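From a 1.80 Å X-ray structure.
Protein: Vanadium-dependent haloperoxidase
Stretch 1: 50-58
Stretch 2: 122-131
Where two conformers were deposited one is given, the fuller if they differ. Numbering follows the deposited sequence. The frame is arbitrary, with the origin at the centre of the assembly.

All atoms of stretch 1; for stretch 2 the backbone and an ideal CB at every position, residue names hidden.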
ATOM      1  N   GLU A  50      -4.851  -3.296  11.693  1.00 15.12           N
ATOM      2  CA  GLU A  50      -4.460  -3.418  13.112  1.00 17.34           C
ATOM      3  C   GLU A  50      -3.641  -4.679  13.371  1.00 15.96           C
ATOM      4  O   GLU A  50      -2.591  -4.624  14.033  1.00 17.02           O
ATOM      5  CB  GLU A  50      -5.698  -3.443  13.995  1.00 19.80           C
ATOM      6  CG  GLU A  50      -6.457  -2.149  13.989  1.00 25.64           C
ATOM      7  CD  GLU A  50      -7.945  -2.336  14.377  1.00 33.63           C
ATOM      8  OE1 GLU A  50      -8.352  -3.444  14.785  1.00 43.54           O
ATOM      9  OE2 GLU A  50      -8.735  -1.372  14.245  1.00 44.19           O
ATOM     10  N   ILE A  51      -4.035  -5.779  12.747  1.00 13.60           N
ATOM     11  CA  ILE A  51      -3.331  -7.026  12.919  1.00 13.37           C
ATOM     12  C   ILE A  51      -1.914  -6.961  12.335  1.00 15.21           C
ATOM     13  O   ILE A  51      -0.959  -7.506  12.906  1.00 15.48           O
ATOM     14  CB  ILE A  51      -4.114  -8.197  12.321  1.00 14.57           C
ATOM     15  CG1 ILE A  51      -5.501  -8.257  13.015  1.00 16.04           C
ATOM     16  CG2 ILE A  51      -3.272  -9.503  12.369  1.00 14.34           C
ATOM     17  CD1 ILE A  51      -6.406  -9.351  12.404  1.00 16.86           C
ATOM     18  N   MET A  52      -1.789  -6.308  11.181  0.80 15.53           N
ATOM     19  CA  MET A  52      -0.502  -6.064  10.547  0.80 17.86           C
ATOM     20  C   MET A  52       0.523  -5.397  11.415  0.80 18.35           C
ATOM     21  O   MET A  52       1.697  -5.801  11.399  0.80 22.36           O
ATOM     22  CB  MET A  52      -0.688  -5.243   9.233  0.80 18.03           C
ATOM     23  CG  MET A  52      -0.941  -6.165   8.046  0.80 19.50           C
ATOM     24  SD  MET A  52      -0.862  -5.132   6.494  0.80 24.69           S
ATOM     25  CE  MET A  52      -1.705  -3.691   6.903  0.80 19.79           C
ATOM     26  N   ILE A  53       0.069  -4.408  12.141  1.00 18.54           N
ATOM     27  CA  ILE A  53       0.886  -3.716  13.135  1.00 23.89           C
ATOM     28  C   ILE A  53       1.326  -4.705  14.192  1.00 23.07           C
ATOM     29  O   ILE A  53       2.540  -4.921  14.436  1.00 21.26           O
ATOM     30  CB  ILE A  53       0.150  -2.625  13.850  1.00 27.08           C
ATOM     31  CG1 ILE A  53      -0.321  -1.544  12.868  1.00 31.44           C
ATOM     32  CG2 ILE A  53       1.077  -1.986  14.899  1.00 32.77           C
ATOM     33  CD1 ILE A  53      -1.226  -0.532  13.544  1.00 31.34           C
ATOM     34  N   HIS A  54       0.343  -5.384  14.768  1.00 18.91           N
ATOM     35  CA  HIS A  54       0.659  -6.390  15.767  1.00 20.48           C
ATOM     36  C   HIS A  54       1.669  -7.473  15.311  1.00 20.77           C
ATOM     37  O   HIS A  54       2.600  -7.840  16.100  1.00 16.60           O
ATOM     38  CB  HIS A  54      -0.647  -7.026  16.330  1.00 20.34           C
ATOM     39  CG  HIS A  54      -0.366  -8.086  17.319  1.00 23.74           C
ATOM     40  ND1 HIS A  54       0.058  -7.804  18.604  1.00 29.20           N
ATOM     41  CD2 HIS A  54      -0.312  -9.433  17.192  1.00 27.28           C
ATOM     42  CE1 HIS A  54       0.277  -8.933  19.251  1.00 28.65           C
ATOM     43  NE2 HIS A  54       0.058  -9.936  18.421  1.00 28.55           N
ATOM     44  N   ASP A  55       1.550  -7.994  14.078  1.00 16.70           N
ATOM     45  CA  ASP A  55       2.315  -9.122  13.580  1.00 18.69           C
ATOM     46  C   ASP A  55       3.647  -8.688  12.922  1.00 20.26           C
ATOM     47  O   ASP A  55       4.444  -9.544  12.473  1.00 23.71           O
ATOM     48  CB  ASP A  55       1.481  -9.908  12.527  1.00 18.21           C
ATOM     49  CG  ASP A  55       0.328 -10.714  13.142  1.00 20.18           C
ATOM     50  OD1 ASP A  55       0.255 -10.856  14.377  1.00 16.90           O
ATOM     51  OD2 ASP A  55      -0.523 -11.273  12.378  1.00 20.12           O
ATOM     52  N   ILE A  56       3.814  -7.379  12.838  1.00 17.08           N
ATOM     53  CA  ILE A  56       5.040  -6.722  12.342  1.00 22.35           C
ATOM     54  C   ILE A  56       5.346  -7.092  10.884  1.00 18.42           C
ATOM     55  O   ILE A  56       6.419  -7.519  10.488  1.00 20.14           O
ATOM     56  CB  ILE A  56       6.240  -6.861  13.296  1.00 28.37           C
ATOM     57  CG1 ILE A  56       5.717  -6.831  14.764  1.00 30.87           C
ATOM     58  CG2 ILE A  56       7.176  -5.696  13.059  1.00 30.32           C
ATOM     59  CD1 ILE A  56       6.806  -6.910  15.805  1.00 33.63           C
ATOM     60  N   PHE A  57       4.362  -6.799  10.068  1.00 16.70           N
ATOM     61  CA  PHE A  57       4.551  -6.843   8.621  1.00 16.60           C
ATOM     62  C   PHE A  57       5.312  -5.653   8.087  1.00 15.35           C
ATOM     63  O   PHE A  57       5.038  -4.513   8.397  1.00 17.96           O
ATOM     64  CB  PHE A  57       3.223  -7.072   7.939  1.00 16.46           C
ATOM     65  CG  PHE A  57       2.748  -8.495   8.045  1.00 16.52           C
ATOM     66  CD1 PHE A  57       3.304  -9.480   7.255  1.00 18.48           C
ATOM     67  CD2 PHE A  57       1.785  -8.879   8.978  1.00 17.87           C
ATOM     68  CE1 PHE A  57       2.942 -10.831   7.365  1.00 20.09           C
ATOM     69  CE2 PHE A  57       1.404 -10.184   9.082  1.00 18.25           C
ATOM     70  CZ  PHE A  57       1.955 -11.174   8.272  1.00 20.38           C
ATOM     71  N   SER A  58       6.173  -5.893   7.115  1.00 14.36           N
ATOM     72  CA  SER A  58       6.946  -4.811   6.487  1.00 13.86           C
ATOM     73  C   SER A  58       6.138  -4.075   5.383  1.00 11.65           C
ATOM     74  O   SER A  58       5.132  -4.599   4.898  1.00 12.76           O
ATOM     75  CB  SER A  58       8.192  -5.382   5.824  1.00 14.04           C
ATOM     76  OG  SER A  58       7.848  -6.228   4.716  1.00 14.30           O
ATOM     77  N   UNK A 122      -6.144 -15.513   6.005  1.00 12.68           N
ATOM     78  CA  UNK A 122      -5.048 -16.324   5.528  1.00 14.01           C
ATOM     79  C   UNK A 122      -3.714 -15.586   5.418  1.00 15.68           C
ATOM     80  O   UNK A 122      -2.667 -16.237   5.566  1.00 16.31           O
ATOM     81  CB  UNK A 122      -5.418 -16.906   4.162  1.00 14.01           C
ATOM     82  N   UNK A 123      -3.762 -14.295   5.198  1.00 13.97           N
ATOM     83  CA  UNK A 123      -2.554 -13.491   4.870  1.00 14.08           C
ATOM     84  C   UNK A 123      -1.878 -12.864   6.108  1.00 15.68           C
ATOM     85  O   UNK A 123      -0.779 -12.371   6.011  1.00 17.88           O
ATOM     86  CB  UNK A 123      -2.932 -12.376   3.893  1.00 14.08           C
ATOM     87  N   UNK A 124      -2.517 -12.937   7.256  1.00 16.53           N
ATOM     88  CA  UNK A 124      -1.877 -12.516   8.505  1.00 15.62           C
ATOM     89  C   UNK A 124      -1.545 -13.683   9.427  1.00 18.52           C
ATOM     90  O   UNK A 124      -1.923 -14.762   9.171  1.00 17.38           O
ATOM     91  CB  UNK A 124      -2.782 -11.529   9.244  1.00 15.62           C
ATOM     92  N   UNK A 125      -0.793 -13.426  10.508  1.00 19.14           N
ATOM     93  CA  UNK A 125      -0.394 -14.493  11.445  1.00 21.21           C
ATOM     94  C   UNK A 125      -1.395 -14.701  12.548  1.00 18.55           C
ATOM     95  O   UNK A 125      -1.759 -15.831  12.778  1.00 21.32           O
ATOM     96  CB  UNK A 125       0.970 -14.178  12.062  1.00 21.21           C
ATOM     97  N   UNK A 126      -1.898 -13.648  13.144  1.00 18.02           N
ATOM     98  CA  UNK A 126      -2.853 -13.713  14.282  1.00 17.96           C
ATOM     99  C   UNK A 126      -4.299 -13.857  13.714  1.00 16.68           C
ATOM    100  O   UNK A 126      -5.087 -12.940  13.781  1.00 16.20           O
ATOM    101  CB  UNK A 126      -2.737 -12.466  15.161  1.00 17.96           C
ATOM    102  N   UNK A 127      -4.592 -15.030  13.180  1.00 17.12           N
ATOM    103  CA  UNK A 127      -5.851 -15.358  12.506  1.00 17.85           C
ATOM    104  C   UNK A 127      -7.061 -15.209  13.417  1.00 19.10           C
ATOM    105  O   UNK A 127      -8.114 -14.736  13.009  1.00 17.20           O
ATOM    106  CB  UNK A 127      -5.796 -16.788  11.964  1.00 17.85           C
ATOM    107  N   UNK A 128      -6.857 -15.488  14.701  1.00 18.08           N
ATOM    108  CA  UNK A 128      -7.905 -15.352  15.693  1.00 19.58           C
ATOM    109  C   UNK A 128      -8.490 -13.947  15.789  1.00 18.83           C
ATOM    110  O   UNK A 128      -9.676 -13.758  16.149  1.00 15.84           O
ATOM    111  CB  UNK A 128      -7.362 -15.769  17.061  1.00 19.58           C
ATOM    112  N   UNK A 129      -7.668 -12.953  15.470  1.00 16.32           N
ATOM    113  CA  UNK A 129      -8.113 -11.582  15.480  1.00 15.69           C
ATOM    114  C   UNK A 129      -8.957 -11.207  14.294  1.00 14.67           C
ATOM    115  O   UNK A 129      -9.706 -10.291  14.402  1.00 18.12           O
ATOM    116  CB  UNK A 129      -6.902 -10.649  15.553  1.00 15.69           C
ATOM    117  N   UNK A 130      -8.786 -11.862  13.153  0.80 14.99           N
ATOM    118  CA  UNK A 130      -9.804 -11.713  12.052  0.80 15.30           C
ATOM    119  C   UNK A 130     -11.020 -12.550  12.357  0.80 15.83           C
ATOM    120  O   UNK A 130     -12.130 -12.125  12.082  0.80 15.25           O
ATOM    121  CB  UNK A 130      -9.229 -12.126  10.695  0.80 15.30           C
ATOM    122  N   UNK A 131     -10.813 -13.755  12.876  1.00 14.70           N
ATOM    123  CA  UNK A 131     -11.943 -14.626  13.143  1.00 16.97           C
ATOM    124  C   UNK A 131     -12.923 -13.968  14.127  1.00 16.59           C
ATOM    125  O   UNK A 131     -14.106 -14.205  14.039  1.00 15.22           O
ATOM    126  CB  UNK A 131     -11.455 -15.968  13.692  1.00 16.97           C
TER

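Position 122 lies on a helical turn, with nothing of stretch 1 within 5.5 Å of its ideal CB, so stretch 1 sets no preference. The deposited residue is Arg122, whose NE and NH2 are hydrogen-bonded elsewhere in the structure. Position 123 also has no neighbour near its CB, which points sideways, and many side chains would suit it. It is Leu123; its carbonyl O lies 3.7 Å from Phe57 CZ.

At 124 the backbone is extended (phi/psi -109/171), and CA-to-CB points sideways. The ideal CB is 3.8 Å from Ile51 CG2 and 4.4 Å from Phe57 CE2, a hydrocarbon setting, although Asp55 OD2 is also 3.9 Å from this CB. A medium-sized aliphatic side chain, such as valine, leucine or isoleucine, would suit it. Ile124 is found, packing CG1 against Ile51 CG2 at 3.6 Å and CG2 against Phe57 CE2 at 3.9 Å; CG2 also approaches Met52 CG at 4.2 Å.

At 125 the carboxylate of Asp55 takes up the main chain: N donates to Asp55 OD2 at 2.9 Å. This bond needs no particular side chain, though it excludes proline, which lacks the amide hydrogen. The ideal CB sits a tight 3.3 Å from Asp55 OD2 and 4.9 Å from Phe57 CZ, so an apolar or aromatic group could reach the ring, whereas an acidic one would bring like charge close to Asp55. Phe125 extends CD2 to 3.5 Å from Phe57 CZ. The two ring planes are nearly parallel, at 10°, but slid apart, with centroids 5.7 Å from each other, so they barely overlap.

Position 126 points its CB toward stretch 1, 3.5 Å from Asp55 OD1, while its own N donates to Asp55 OD2 at 2.8 Å. A short side chain with a donor is the natural choice, serine or threonine. Ser126 adopts the m rotamer and donates from OG to Asp55 OD1 at 2.6 Å. The carboxylate thus accepts three hydrogen bonds, one through OD1 and two through OD2. The same OG lies near the plane of the His54 ring, at its edge, 3.5 Å from CD2.

Position 127 points away and could hold many residues; it is Glu127. Position 128 is likewise free of stretch 1 at its CB, and Asp128 makes no contact there.

Position 129, helical, points toward stretch 1, its ideal CB a tight 3.4 Å from Ile51 CD1. Beyond lies the His54 ring, so a long chain with an apolar stem and a flat or aromatic end could serve. Arg129 provides both: CB rests 3.5 Å from Ile51 CD1, and the guanidinium stacks flat on His54, centres 3.8 Å apart and planes at 15°.

At 130 the CB points sideways, 4.3 Å from Ile51 CD1, favouring an apolar side chain such as leucine or methionine. Met130 places CG 3.6 Å from Ile51 CD1. Position 131 is out of reach, leaving its choice open; Glu131 occupies it.

Stretch 2, residues 122-131: RLIFSEDRME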
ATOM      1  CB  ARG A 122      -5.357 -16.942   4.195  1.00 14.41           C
ATOM      2  CG  ARG A 122      -6.510 -17.868   4.181  1.00 15.52           C
ATOM      3  CD  ARG A 122      -6.579 -18.592   2.853  1.00 17.29           C
ATOM      4  NE  ARG A 122      -7.915 -19.092   2.618  1.00 16.35           N
ATOM      5  CZ  ARG A 122      -8.222 -19.804   1.533  1.00 18.20           C
ATOM      6  NH1 ARG A 122      -7.269 -20.093   0.619  1.00 17.91           N
ATOM      7  NH2 ARG A 122      -9.468 -20.231   1.362  1.00 17.05           N
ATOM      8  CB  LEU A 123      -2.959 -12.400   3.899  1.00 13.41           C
ATOM      9  CG  LEU A 123      -3.189 -12.856   2.504  1.00 14.87           C
ATOM     10  CD1 LEU A 123      -4.038 -11.813   1.710  1.00 14.61           C
ATOM     11  CD2 LEU A 123      -1.845 -13.081   1.874  1.00 15.76           C
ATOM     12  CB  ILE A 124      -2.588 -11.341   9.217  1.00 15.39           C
ATOM     13  CG1 ILE A 124      -4.076 -11.484   9.437  1.00 16.16           C
ATOM     14  CG2 ILE A 124      -2.408 -10.073   8.442  1.00 16.44           C
ATOM     15  CD1 ILE A 124      -4.454 -12.637  10.275  1.00 18.17           C
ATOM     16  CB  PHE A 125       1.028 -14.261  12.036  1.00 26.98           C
ATOM     17  CG  PHE A 125       2.126 -14.711  11.105  1.00 33.85           C
ATOM     18  CD1 PHE A 125       2.368 -16.092  10.894  1.00 40.74           C
ATOM     19  CD2 PHE A 125       2.934 -13.783  10.413  1.00 41.10           C
ATOM     20  CE1 PHE A 125       3.389 -16.515  10.010  1.00 40.20           C
ATOM     21  CE2 PHE A 125       3.925 -14.214   9.514  1.00 39.88           C
ATOM     22  CZ  PHE A 125       4.158 -15.573   9.331  1.00 38.64           C
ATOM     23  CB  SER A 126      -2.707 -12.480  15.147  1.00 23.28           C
ATOM     24  OG  SER A 126      -1.371 -12.357  15.659  1.00 21.20           O
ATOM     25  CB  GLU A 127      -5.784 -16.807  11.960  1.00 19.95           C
ATOM     26  CG  GLU A 127      -4.761 -16.991  10.858  1.00 22.77           C
ATOM     27  CD  GLU A 127      -5.041 -18.171   9.935  1.00 27.59           C
ATOM     28  OE1 GLU A 127      -6.028 -18.871  10.184  1.00 29.31           O
ATOM     29  OE2 GLU A 127      -4.298 -18.390   8.935  1.00 31.05           O
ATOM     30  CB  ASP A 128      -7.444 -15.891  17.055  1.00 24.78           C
ATOM     31  CG  ASP A 128      -6.380 -15.048  17.701  1.00 32.49           C
ATOM     32  OD1 ASP A 128      -5.500 -14.469  17.025  1.00 29.35           O
ATOM     33  OD2 ASP A 128      -6.379 -15.050  18.941  1.00 44.15           O
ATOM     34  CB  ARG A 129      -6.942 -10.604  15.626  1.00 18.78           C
ATOM     35  CG  ARG A 129      -6.128 -10.920  16.894  1.00 20.36           C
ATOM     36  CD  ARG A 129      -4.956  -9.941  17.056  1.00 22.15           C
ATOM     37  NE  ARG A 129      -4.256 -10.155  18.329  1.00 24.31           N
ATOM     38  CZ  ARG A 129      -3.692  -9.170  19.059  1.00 25.67           C
ATOM     39  NH1 ARG A 129      -3.664  -7.904  18.648  1.00 26.92           N
ATOM     40  NH2 ARG A 129      -3.156  -9.473  20.227  1.00 29.21           N
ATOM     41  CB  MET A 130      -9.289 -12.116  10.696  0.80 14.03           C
ATOM     42  CG  MET A 130      -8.347 -11.177   9.980  0.80 15.93           C
ATOM     43  SD  MET A 130      -8.983  -9.561   9.527  0.80 12.12           S
ATOM     44  CE  MET A 130     -10.592 -10.013   8.863  0.80 11.67           C
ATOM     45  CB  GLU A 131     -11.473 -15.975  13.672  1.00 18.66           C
ATOM     46  CG  GLU A 131     -10.800 -16.803  12.601  1.00 20.60           C
ATOM     47  CD  GLU A 131     -10.009 -17.995  13.184  1.00 23.57           C
ATOM     48  OE1 GLU A 131      -9.748 -18.074  14.425  1.00 26.08           O
ATOM     49  OE2 GLU A 131      -9.636 -18.821  12.400  1.00 27.86           O
TER
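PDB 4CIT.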